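Local coordinates for encapsidation protein (Bacillus phage phi29, PDB 5HD9) that probably hydrolyses ATP to drive the packaging of viral DNA, as the N-terminal ASCE-fold domain of the phage's DNA packaging ATPase, at residues K8-R14 and F177-D181; D13-V19 and V148-S154. All coordinates share one frame. Numbering follows the deposited sequence.

Contact 1 of 2, residues K8-R14 and F177-D181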
loop_
_atom_site.group_PDB
_atom_site.type_symbol
_atom_site.label_atom_id
_atom_site.label_comp_id
_atom_site.label_asym_id
_atom_site.label_seq_id
_atom_site.Cartn_x
_atom_site.Cartn_y
_atom_site.Cartn_z
ATOM N N LYS A 8 7.898 -11.247 7.424
ATOM C CA LYS A 8 9.181 -10.680 7.829
ATOM C C LYS A 8 9.198 -9.172 7.624
ATOM O O LYS A 8 9.658 -8.433 8.492
ATOM C CB LYS A 8 10.342 -11.323 7.068
ATOM C CG LYS A 8 11.701 -10.829 7.553
ATOM C CD LYS A 8 12.807 -11.842 7.308
ATOM C CE LYS A 8 14.184 -11.187 7.351
ATOM N NZ LYS A 8 15.247 -12.071 6.790
HETATM N N MSE A 9 8.693 -8.721 6.479
HETATM C CA MSE A 9 8.604 -7.293 6.186
HETATM C C MSE A 9 7.798 -6.567 7.260
HETATM O O MSE A 9 8.218 -5.528 7.767
HETATM C CB MSE A 9 7.971 -7.065 4.808
HETATM C CG MSE A 9 7.871 -5.599 4.390
HETATM SE SE MSE A 9 6.178 -4.753 4.900
HETATM C CE MSE A 9 4.972 -5.752 3.731
ATOM N N LEU A 10 6.645 -7.130 7.608
ATOM C CA LEU A 10 5.753 -6.524 8.594
ATOM C C LEU A 10 6.356 -6.522 9.995
ATOM O O LEU A 10 6.082 -5.623 10.792
ATOM C CB LEU A 10 4.412 -7.260 8.614
ATOM C CG LEU A 10 3.531 -7.073 7.377
ATOM C CD1 LEU A 10 2.467 -8.158 7.314
ATOM C CD2 LEU A 10 2.890 -5.696 7.380
ATOM N N SER A 11 7.173 -7.529 10.293
ATOM C CA SER A 11 7.762 -7.671 11.621
ATOM C C SER A 11 8.701 -6.513 11.959
ATOM O O SER A 11 8.931 -6.221 13.131
ATOM C CB SER A 11 8.516 -9.001 11.732
ATOM O OG SER A 11 9.686 -8.998 10.936
ATOM N N TYR A 12 9.244 -5.856 10.938
ATOM C CA TYR A 12 10.114 -4.702 11.151
ATOM C C TYR A 12 9.348 -3.552 11.794
ATOM O O TYR A 12 9.937 -2.693 12.450
ATOM C CB TYR A 12 10.735 -4.236 9.836
ATOM C CG TYR A 12 11.942 -5.037 9.406
ATOM C CD1 TYR A 12 13.212 -4.701 9.851
ATOM C CD2 TYR A 12 11.812 -6.129 8.557
ATOM C CE1 TYR A 12 14.317 -5.424 9.465
ATOM C CE2 TYR A 12 12.914 -6.860 8.164
ATOM C CZ TYR A 12 14.164 -6.503 8.620
ATOM O OH TYR A 12 15.267 -7.230 8.237
ATOM N N ASP A 13 8.035 -3.534 11.590
ATOM C CA ASP A 13 7.168 -2.572 12.257
ATOM C C ASP A 13 7.521 -1.126 11.886
ATOM O O ASP A 13 7.427 -0.225 12.719
ATOM C CB ASP A 13 7.257 -2.771 13.776
ATOM C CG ASP A 13 5.925 -2.585 14.472
ATOM O OD1 ASP A 13 5.085 -1.812 13.965
ATOM O OD2 ASP A 13 5.719 -3.219 15.530
ATOM N N ARG A 14 7.924 -0.908 10.636
ATOM C CA ARG A 14 8.273 0.433 10.167
ATOM C C ARG A 14 7.038 1.150 9.624
ATOM O O ARG A 14 6.150 0.521 9.052
ATOM C CB ARG A 14 9.366 0.369 9.089
ATOM C CG ARG A 14 10.679 -0.272 9.546
ATOM C CD ARG A 14 11.106 0.239 10.920
ATOM N NE ARG A 14 12.550 0.164 11.144
ATOM C CZ ARG A 14 13.171 -0.754 11.885
ATOM N NH1 ARG A 14 12.496 -1.723 12.494
ATOM N NH2 ARG A 14 14.489 -0.699 12.017
ATOM N N PHE A 177 16.560 -6.981 2.340
ATOM C CA PHE A 177 16.087 -5.937 3.245
ATOM C C PHE A 177 17.136 -4.863 3.504
ATOM O O PHE A 177 18.218 -5.143 4.026
ATOM C CB PHE A 177 15.649 -6.540 4.583
ATOM C CG PHE A 177 14.419 -7.396 4.492
ATOM C CD1 PHE A 177 13.163 -6.819 4.407
ATOM C CD2 PHE A 177 14.518 -8.777 4.496
ATOM C CE1 PHE A 177 12.030 -7.602 4.324
ATOM C CE2 PHE A 177 13.385 -9.566 4.410
ATOM C CZ PHE A 177 12.142 -8.977 4.327
ATOM N N ASN A 178 16.803 -3.639 3.115
ATOM C CA ASN A 178 17.538 -2.453 3.526
ATOM C C ASN A 178 16.743 -1.740 4.608
ATOM O O ASN A 178 15.627 -1.276 4.366
ATOM C CB ASN A 178 17.790 -1.524 2.340
ATOM C CG ASN A 178 18.920 -2.006 1.459
ATOM O OD1 ASN A 178 20.061 -1.573 1.605
ATOM N ND2 ASN A 178 18.610 -2.918 0.544
ATOM N N VAL A 179 17.328 -1.654 5.796
ATOM C CA VAL A 179 16.605 -1.237 6.990
ATOM C C VAL A 179 17.047 0.139 7.469
ATOM O O VAL A 179 18.240 0.427 7.549
ATOM C CB VAL A 179 16.801 -2.253 8.139
ATOM C CG1 VAL A 179 15.954 -1.869 9.351
ATOM C CG2 VAL A 179 16.456 -3.659 7.670
ATOM N N TYR A 180 16.067 0.977 7.794
ATOM C CA TYR A 180 16.318 2.311 8.325
ATOM C C TYR A 180 15.444 2.502 9.560
ATOM O O TYR A 180 14.611 1.648 9.864
ATOM C CB TYR A 180 16.035 3.371 7.258
ATOM C CG TYR A 180 16.659 3.033 5.920
ATOM C CD1 TYR A 180 15.990 2.231 5.005
ATOM C CD2 TYR A 180 17.923 3.499 5.578
ATOM C CE1 TYR A 180 16.555 1.907 3.788
ATOM C CE2 TYR A 180 18.496 3.179 4.357
ATOM C CZ TYR A 180 17.805 2.384 3.468
ATOM O OH TYR A 180 18.365 2.059 2.253
ATOM N N ASP A 181 15.630 3.607 10.277
ATOM C CA ASP A 181 14.946 3.793 11.555
ATOM C C ASP A 181 13.425 3.804 11.411
ATOM O O ASP A 181 12.723 3.154 12.190
ATOM C CB ASP A 181 15.408 5.089 12.229
ATOM C CG ASP A 181 16.820 4.990 12.783
ATOM O OD1 ASP A 181 17.228 3.882 13.199
ATOM O OD2 ASP A 181 17.519 6.024 12.813
#
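Lys8 starts the contact with its aliphatic arm: extended in an all-t rotamer, it lays CE 3.5 Å from Phe177 CE2, beside the ring. One residue on, selenomethionine Met9 contributes the root of its side chain, with CA 3.9 Å and CB 4.1 Å from Phe177 CE1, while its selenium end turns away into the interior toward Met31 and Ile151. Ser11 faces back into its own turn and donates from OG to Lys8 O at 2.5 Å. Tyr12 then bridges two residues of the strand. Its ring lies obliquely to that of Phe177, centroids 5.2 Å apart and planes at 37°, with CE2 over the Phe177 face, and its CE1 reaches Val179 CG2 at 3.3 Å. The short helix 7-11 thus packs against strand 177-179, the outermost strand at one end of the mixed sheet, whose alternation sends Phe177 and Val179 toward the helix and points Asn178 away; its OD1 is hydrogen-bonded to Asp172 N. At Asp13, the first residue to leave helical phi/psi, with positive phi, the chain turns and Arg14 reaches across. Its NE and NH2 both donate to Tyr180 O, at 2.8 and 3.2 Å, and NH2 also lies 3.3 Å from Val179 CG1. The third nitrogen, NH1, donates to Tyr12 O at 2.7 Å.

Contact 2 of 2, residues D13-V19 and V148-S154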
loop_
_atom_site.group_PDB
_atom_site.type_symbol
_atom_site.label_atom_id
_atom_site.label_comp_id
_atom_site.label_asym_id
_atom_site.label_seq_id
_atom_site.Cartn_x
_atom_site.Cartn_y
_atom_site.Cartn_z
ATOM N N ASP A 13 8.035 -3.534 11.590
ATOM C CA ASP A 13 7.168 -2.572 12.257
ATOM C C ASP A 13 7.521 -1.126 11.886
ATOM O O ASP A 13 7.427 -0.225 12.719
ATOM C CB ASP A 13 7.257 -2.771 13.776
ATOM C CG ASP A 13 5.925 -2.585 14.472
ATOM O OD1 ASP A 13 5.085 -1.812 13.965
ATOM O OD2 ASP A 13 5.719 -3.219 15.530
ATOM N N ARG A 14 7.924 -0.908 10.636
ATOM C CA ARG A 14 8.273 0.433 10.167
ATOM C C ARG A 14 7.038 1.150 9.624
ATOM O O ARG A 14 6.150 0.521 9.052
ATOM C CB ARG A 14 9.366 0.369 9.089
ATOM C CG ARG A 14 10.679 -0.272 9.546
ATOM C CD ARG A 14 11.106 0.239 10.920
ATOM N NE ARG A 14 12.550 0.164 11.144
ATOM C CZ ARG A 14 13.171 -0.754 11.885
ATOM N NH1 ARG A 14 12.496 -1.723 12.494
ATOM N NH2 ARG A 14 14.489 -0.699 12.017
ATOM N N ILE A 15 6.990 2.467 9.808
ATOM C CA ILE A 15 5.846 3.268 9.377
ATOM C C ILE A 15 5.774 3.355 7.859
ATOM O O ILE A 15 4.685 3.426 7.286
ATOM C CB ILE A 15 5.906 4.701 9.955
ATOM C CG1 ILE A 15 5.879 4.669 11.485
ATOM C CG2 ILE A 15 4.755 5.555 9.432
ATOM C CD1 ILE A 15 4.614 4.111 12.080
ATOM N N LEU A 16 6.941 3.356 7.219
ATOM C CA LEU A 16 7.032 3.480 5.766
ATOM C C LEU A 16 7.768 2.272 5.185
ATOM O O LEU A 16 8.866 1.936 5.619
ATOM C CB LEU A 16 7.741 4.787 5.396
ATOM C CG LEU A 16 7.327 5.550 4.134
ATOM C CD1 LEU A 16 5.823 5.734 4.014
ATOM C CD2 LEU A 16 8.016 6.906 4.129
ATOM N N ASN A 17 7.141 1.612 4.216
ATOM C CA ASN A 17 7.689 0.398 3.616
ATOM C C ASN A 17 7.608 0.439 2.095
ATOM O O ASN A 17 6.576 0.810 1.532
ATOM C CB ASN A 17 6.947 -0.841 4.129
ATOM C CG ASN A 17 6.951 -0.945 5.641
ATOM O OD1 ASN A 17 7.826 -1.581 6.227
ATOM N ND2 ASN A 17 5.965 -0.328 6.280
ATOM N N PHE A 18 8.702 0.056 1.440
ATOM C CA PHE A 18 8.759 -0.000 -0.018
ATOM C C PHE A 18 9.160 -1.400 -0.479
ATOM O O PHE A 18 10.283 -1.835 -0.243
ATOM C CB PHE A 18 9.750 1.031 -0.565
ATOM C CG PHE A 18 9.541 2.422 -0.033
ATOM C CD1 PHE A 18 10.205 2.848 1.103
ATOM C CD2 PHE A 18 8.690 3.305 -0.675
ATOM C CE1 PHE A 18 10.020 4.127 1.596
ATOM C CE2 PHE A 18 8.501 4.586 -0.186
ATOM C CZ PHE A 18 9.170 4.994 0.952
ATOM N N VAL A 19 8.237 -2.101 -1.133
ATOM C CA VAL A 19 8.529 -3.412 -1.706
ATOM C C VAL A 19 8.642 -3.264 -3.219
ATOM O O VAL A 19 7.669 -2.907 -3.888
ATOM C CB VAL A 19 7.449 -4.447 -1.353
ATOM C CG1 VAL A 19 7.913 -5.847 -1.730
ATOM C CG2 VAL A 19 7.119 -4.384 0.136
ATOM N N VAL A 148 0.928 1.184 12.953
ATOM C CA VAL A 148 0.423 1.694 11.689
ATOM C C VAL A 148 1.538 1.555 10.668
ATOM O O VAL A 148 2.713 1.552 11.026
ATOM C CB VAL A 148 -0.039 3.167 11.777
ATOM C CG1 VAL A 148 -1.137 3.317 12.817
ATOM C CG2 VAL A 148 1.131 4.088 12.093
ATOM N N ARG A 149 1.181 1.427 9.399
ATOM C CA ARG A 149 2.196 1.320 8.368
ATOM C C ARG A 149 1.659 1.668 6.993
ATOM O O ARG A 149 0.516 1.354 6.651
ATOM C CB ARG A 149 2.790 -0.089 8.350
ATOM C CG ARG A 149 1.876 -1.148 7.770
ATOM C CD ARG A 149 2.144 -2.503 8.401
ATOM N NE ARG A 149 1.471 -2.628 9.695
ATOM C CZ ARG A 149 2.065 -2.910 10.855
ATOM N NH1 ARG A 149 3.380 -3.119 10.934
ATOM N NH2 ARG A 149 1.327 -2.990 11.953
ATOM N N CYS A 150 2.504 2.345 6.228
ATOM C CA CYS A 150 2.257 2.595 4.824
ATOM C C CYS A 150 3.165 1.662 4.045
ATOM O O CYS A 150 4.366 1.592 4.316
ATOM C CB CYS A 150 2.525 4.057 4.468
ATOM S SG CYS A 150 2.249 4.450 2.727
ATOM N N ILE A 151 2.585 0.927 3.103
ATOM C CA ILE A 151 3.339 -0.026 2.299
ATOM C C ILE A 151 3.195 0.327 0.824
ATOM O O ILE A 151 2.100 0.282 0.264
ATOM C CB ILE A 151 2.873 -1.471 2.554
ATOM C CG1 ILE A 151 3.029 -1.818 4.038
ATOM C CG2 ILE A 151 3.684 -2.449 1.717
ATOM C CD1 ILE A 151 2.044 -2.829 4.537
ATOM N N CYS A 152 4.316 0.692 0.209
ATOM C CA CYS A 152 4.343 1.079 -1.194
ATOM C C CYS A 152 4.901 -0.061 -2.037
ATOM O O CYS A 152 5.948 -0.617 -1.713
ATOM C CB CYS A 152 5.177 2.348 -1.379
ATOM S SG CYS A 152 4.622 3.727 -0.342
ATOM N N LEU A 153 4.192 -0.403 -3.111
ATOM C CA LEU A 153 4.563 -1.526 -3.966
ATOM C C LEU A 153 4.884 -1.078 -5.389
ATOM O O LEU A 153 4.262 -0.153 -5.915
ATOM C CB LEU A 153 3.436 -2.558 -4.017
ATOM C CG LEU A 153 2.754 -2.959 -2.709
ATOM C CD1 LEU A 153 1.515 -3.779 -3.021
ATOM C CD2 LEU A 153 3.703 -3.741 -1.816
ATOM N N SER A 154 5.841 -1.754 -6.014
ATOM C CA SER A 154 6.154 -1.510 -7.418
ATOM C C SER A 154 6.818 -2.717 -8.060
ATOM O O SER A 154 7.600 -3.421 -7.418
ATOM C CB SER A 154 7.062 -0.287 -7.565
ATOM O OG SER A 154 7.433 -0.097 -8.920
HETATM O O HOH W 1 2.580 -3.961 14.166
HETATM O O HOH W 2 5.522 -2.213 9.292
#
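Two parallel strands pair here in the core of the ASCE-type P-loop NTPase fold: 16-19, which runs into the probable Walker A loop, and 149-153. Strand 149-153 lies between 16-19 and the probable Walker B strand 109-115, the insertion that defines ASCE proteins. Their axes approach to 4.6 Å at 20°, and the backbone ladder is regular. Cys150 N donates to Ile15 O (2.7 Å), Asn17 N to Cys150 O (2.8 Å), Cys152 N to Asn17 O (2.6 Å), Val19 N to Cys152 O (2.8 Å) and Ser154 N to Val19 O (3.0 Å). Odd residues of 13-19 thus bond to even residues of 148-154. Asn17 adds a side-chain rung, its ND2 donating both to Cys150 O at 3.2 Å and to Arg14 O at 2.9 Å, which pins the approach to the strand. Ahead of the strands, Asp13 OD1 and Arg149 NH1 form a long salt bridge of 3.7 Å, and a water bound to Arg14 O and Arg149 NH1, 2.8 Å from each, also links the segments. Ile15 CD1 meets Val148 CG2 at 3.5 Å, apart from this polar group.

On one face, Leu16 CD1 touches Cys150 CB and Phe18 CD2 touches Cys152 CB, both at 3.7 Å, with Cys152 SG in an oblique sulfur-aromatic contact 4.8 Å from the Phe18 ring centroid. On the other, Val19 CB packs 3.8 Å from Leu153 CD2. Helices 7-11 and 26-42 cover this second face, Phe117 and Phe164 meet Phe18 on the first, and strands 183-186 and 109-115 flank the pair.

Overall arrangement
The two contacts share Asp13 and Arg14, and their centres lie about 9 Å apart, contact 2 being nested along the chain inside the loop closed by contact 1. The centre of contact 1, at the surface, lies about 15 Å from the chain centre, that of the buried contact 2 about 7 Å. Helix 7-11 joins them: Leu10 CD2 packs 3.4 Å from Arg149 CD, and Met9 SE lies 3.8 Å from Asn17 OD1. It thereby spans from the edge strand 177-179 across to strand 149-153. The probable Walker A loop follows strand 16-19; the Leu153 side chain in contact 2 touches this motif at Ser28, in helix 26-42, while the Met9 side chain lies near without touching.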